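Local coordinates for nicotinate phosphoribosyltransferase (PDB 4HL7), which probably makes nicotinate ribonucleotide from nicotinate and phosphoribosyl pyrophosphate at the expense of ATP, a step towards NAD(+), at residues M136-E141 / T186-S192. Residues are numbered along the deposited sequence; the frame is centred on the assembly and turned at random.
Sequences MAIVSE and TRRRFSS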
HETATM    1  N   MSE A 136       2.477   9.316   4.976  1.00 17.31           N
HETATM    2  CA  MSE A 136       3.644   8.371   5.175  1.00 17.43           C
HETATM    3  C   MSE A 136       4.856   8.905   4.497  1.00 18.22           C
HETATM    4  O   MSE A 136       5.912   8.904   5.095  1.00 17.76           O
HETATM    5  CB  MSE A 136       3.253   6.956   4.710  1.00 17.63           C
HETATM    6  CG  MSE A 136       2.241   6.450   5.686  1.00 18.58           C
HETATM    7 SE   MSE A 136       1.590   4.706   4.991  1.00 23.88          SE
HETATM    8  CE  MSE A 136       3.230   3.656   5.343  1.00 20.84           C
ATOM      9  N   ALA A 137       4.697   9.483   3.280  1.00 19.27           N
ATOM     10  CA  ALA A 137       5.838  10.023   2.477  1.00 17.90           C
ATOM     11  C   ALA A 137       6.464  11.231   3.120  1.00 19.19           C
ATOM     12  O   ALA A 137       7.704  11.434   3.068  1.00 17.95           O
ATOM     13  CB  ALA A 137       5.426  10.338   1.042  1.00 18.94           C
ATOM     14  N   ILE A 138       5.595  12.025   3.744  1.00 19.02           N
ATOM     15  CA  ILE A 138       6.027  13.208   4.450  1.00 20.68           C
ATOM     16  C   ILE A 138       6.825  12.786   5.690  1.00 19.86           C
ATOM     17  O   ILE A 138       7.892  13.287   5.909  1.00 20.25           O
ATOM     18  CB  ILE A 138       4.782  14.050   4.881  1.00 19.72           C
ATOM     19  CG1 ILE A 138       4.278  14.891   3.675  1.00 19.52           C
ATOM     20  CG2 ILE A 138       5.149  14.967   6.077  1.00 20.42           C
ATOM     21  CD1 ILE A 138       2.834  15.401   3.882  1.00 19.27           C
ATOM     22  N   VAL A 139       6.273  11.898   6.513  1.00 19.96           N
ATOM     23  CA  VAL A 139       7.001  11.488   7.731  1.00 22.06           C
ATOM     24  C   VAL A 139       8.344  10.842   7.377  1.00 21.11           C
ATOM     25  O   VAL A 139       9.350  11.181   7.955  1.00 21.71           O
ATOM     26  CB  VAL A 139       6.194  10.534   8.640  1.00 21.38           C
ATOM     27  CG1 VAL A 139       7.016  10.107   9.872  1.00 24.78           C
ATOM     28  CG2 VAL A 139       4.910  11.213   9.127  1.00 22.10           C
ATOM     29  N   SER A 140       8.333   9.943   6.390  1.00 21.24           N
ATOM     30  CA  SER A 140       9.590   9.384   5.864  1.00 21.02           C
ATOM     31  C   SER A 140      10.611  10.404   5.458  1.00 21.61           C
ATOM     32  O   SER A 140      11.757  10.378   5.968  1.00 20.74           O
ATOM     33  CB  SER A 140       9.332   8.372   4.716  1.00 20.51           C
ATOM     34  OG  SER A 140      10.551   7.680   4.442  1.00 23.74           O
ATOM     35  N   GLU A 141      10.220  11.324   4.575  1.00 20.32           N
ATOM     36  CA  GLU A 141      11.154  12.309   4.043  1.00 20.87           C
ATOM     37  C   GLU A 141      11.625  13.380   5.051  1.00 22.34           C
ATOM     38  O   GLU A 141      12.772  13.857   4.951  1.00 23.97           O
ATOM     39  CB  GLU A 141      10.624  12.970   2.760  1.00 20.67           C
ATOM     40  CG  GLU A 141      11.676  13.924   2.200  1.00 21.60           C
ATOM     41  CD  GLU A 141      11.488  14.308   0.764  1.00 22.30           C
ATOM     42  OE1 GLU A 141      12.165  15.280   0.352  1.00 25.68           O
ATOM     43  OE2 GLU A 141      10.664  13.693   0.060  1.00 22.34           O
ATOM     44  N   THR A 186       6.250   4.373  -3.014  1.00 18.35           N
ATOM     45  CA  THR A 186       5.946   5.754  -2.651  1.00 16.76           C
ATOM     46  C   THR A 186       5.847   5.984  -1.103  1.00 17.14           C
ATOM     47  O   THR A 186       6.393   6.960  -0.555  1.00 17.75           O
ATOM     48  CB  THR A 186       4.581   6.135  -3.293  1.00 16.81           C
ATOM     49  OG1 THR A 186       4.700   6.130  -4.726  1.00 17.93           O
ATOM     50  CG2 THR A 186       4.085   7.534  -2.791  1.00 18.13           C
ATOM     51  N   ARG A 187       5.056   5.135  -0.429  1.00 17.79           N
ATOM     52  CA  ARG A 187       4.721   5.359   1.000  1.00 18.23           C
ATOM     53  C   ARG A 187       5.916   5.332   1.925  1.00 21.15           C
ATOM     54  O   ARG A 187       5.912   6.011   2.970  1.00 22.04           O
ATOM     55  CB  ARG A 187       3.667   4.369   1.510  1.00 20.03           C
ATOM     56  CG  ARG A 187       4.096   2.892   1.505  1.00 23.01           C
ATOM     57  CD  ARG A 187       2.901   1.993   1.792  1.00 25.48           C
ATOM     58  NE  ARG A 187       1.818   2.236   0.866  1.00 26.57           N
ATOM     59  CZ  ARG A 187       0.530   2.191   1.212  1.00 26.28           C
ATOM     60  NH1 ARG A 187       0.221   1.919   2.465  1.00 28.04           N
ATOM     61  NH2 ARG A 187      -0.431   2.459   0.310  1.00 22.08           N
ATOM     62  N   ARG A 188       6.975   4.612   1.534  1.00 20.35           N
ATOM     63  CA  ARG A 188       8.170   4.634   2.437  1.00 23.15           C
ATOM     64  C   ARG A 188       9.447   5.035   1.733  1.00 21.10           C
ATOM     65  O   ARG A 188      10.545   4.608   2.102  1.00 21.69           O
ATOM     66  CB  ARG A 188       8.336   3.325   3.235  1.00 28.25           C
ATOM     67  CG  ARG A 188       7.450   3.213   4.494  1.00 31.61           C
ATOM     68  CD  ARG A 188       7.397   1.735   4.940  1.00 34.24           C
ATOM     69  NE  ARG A 188       6.269   1.380   5.816  1.00 35.18           N
ATOM     70  CZ  ARG A 188       5.155   0.734   5.432  1.00 35.36           C
ATOM     71  NH1 ARG A 188       4.939   0.401   4.146  1.00 31.31           N
ATOM     72  NH2 ARG A 188       4.222   0.436   6.353  1.00 37.58           N
ATOM     73  N   ARG A 189       9.314   5.917   0.756  1.00 19.39           N
ATOM     74  CA  ARG A 189      10.513   6.372   0.038  1.00 18.40           C
ATOM     75  C   ARG A 189      11.440   7.159   0.942  1.00 18.84           C
ATOM     76  O   ARG A 189      10.999   7.819   1.896  1.00 18.62           O
ATOM     77  CB  ARG A 189      10.162   7.231  -1.172  1.00 18.17           C
ATOM     78  CG  ARG A 189       9.424   8.553  -0.832  1.00 18.45           C
ATOM     79  CD  ARG A 189       8.632   8.959  -2.047  1.00 18.22           C
ATOM     80  NE  ARG A 189       7.995  10.246  -1.783  1.00 17.63           N
ATOM     81  CZ  ARG A 189       7.101  10.799  -2.585  1.00 19.48           C
ATOM     82  NH1 ARG A 189       6.791  10.203  -3.749  1.00 18.10           N
ATOM     83  NH2 ARG A 189       6.571  11.996  -2.257  1.00 18.63           N
ATOM     84  N   PHE A 190      12.736   7.147   0.624  1.00 18.79           N
ATOM     85  CA  PHE A 190      13.676   7.989   1.350  1.00 20.10           C
ATOM     86  C   PHE A 190      13.294   9.489   1.128  1.00 20.06           C
ATOM     87  O   PHE A 190      13.346  10.298   2.063  1.00 18.45           O
ATOM     88  CB  PHE A 190      15.100   7.756   0.817  1.00 19.61           C
ATOM     89  CG  PHE A 190      16.161   8.575   1.524  1.00 20.84           C
ATOM     90  CD1 PHE A 190      16.788   8.079   2.684  1.00 21.86           C
ATOM     91  CD2 PHE A 190      16.577   9.797   1.017  1.00 20.76           C
ATOM     92  CE1 PHE A 190      17.737   8.831   3.336  1.00 21.40           C
ATOM     93  CE2 PHE A 190      17.552  10.560   1.678  1.00 22.53           C
ATOM     94  CZ  PHE A 190      18.128  10.066   2.838  1.00 22.31           C
ATOM     95  N   SER A 191      12.919   9.819  -0.124  1.00 18.34           N
ATOM     96  CA  SER A 191      12.543  11.157  -0.523  1.00 19.08           C
ATOM     97  C   SER A 191      11.867  11.039  -1.889  1.00 19.00           C
ATOM     98  O   SER A 191      12.033  10.032  -2.567  1.00 18.26           O
ATOM     99  CB  SER A 191      13.769  12.100  -0.583  1.00 20.36           C
ATOM    100  OG  SER A 191      14.633  11.715  -1.652  1.00 21.30           O
ATOM    101  N   SER A 192      11.078  12.039  -2.278  1.00 19.93           N
ATOM    102  CA  SER A 192      10.470  12.008  -3.622  1.00 20.08           C
ATOM    103  C   SER A 192      11.564  12.052  -4.730  1.00 20.24           C
ATOM    104  O   SER A 192      11.386  11.444  -5.812  1.00 20.71           O
ATOM    105  CB  SER A 192       9.422  13.135  -3.784  1.00 20.16           C
ATOM    106  OG  SER A 192      10.026  14.395  -3.572  1.00 20.02           O
TER
HETATM  107  O   HOH W   1       8.467  11.992   0.393  1.00 20.50           O
HETATM  108  O   HOH W   2      12.662  15.044  -2.359  1.00 21.94           O
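Two direct hydrogen bonds fasten this helix to the loop packed against it. The hydroxyl of S140 donates to the carbonyl of R189, with OG and O 2.6 Å apart, and the carboxylate of E141 accepts from the backbone of S192, whose N lies 2.9 Å from OE2. Since S192 opens helix 192-205, E141 takes up an amide at that helix's first turn; its OE1 is also salt-bridged to R145, one turn on. Water 1 adds a three-way link, donating to A137 O and E141 OE2 (2.8 Å each) and accepting from R189 NE, also at 2.8 Å. The guanidinium of R189 goes on to D18 and Q195. Between these polar points the backbones run close, and E141 CA makes a CA-H...O contact with F190 O at 3.6 Å. At the other end the selenomethionine M136 lays its CE over a face of the R188 guanidinium, 3.5 Å from CZ, while its CB sits 3.3 Å from R187 O; R188 NH2 hydrogen-bonds to I373 O. Small A137 lets the loop approach, its CB 3.9 Å from T186 O. I138, pointing away from the loop, packs on helix 52-64, while V139, to the side, meets that helix and the antiparallel sheet. Helix 131-147 of the N-terminal domain thus packs on the loop linking strand 181-183 to helix 192-205, a beta-loop-alpha unit consistent with the TIM-barrel-like domain of NAPRTases.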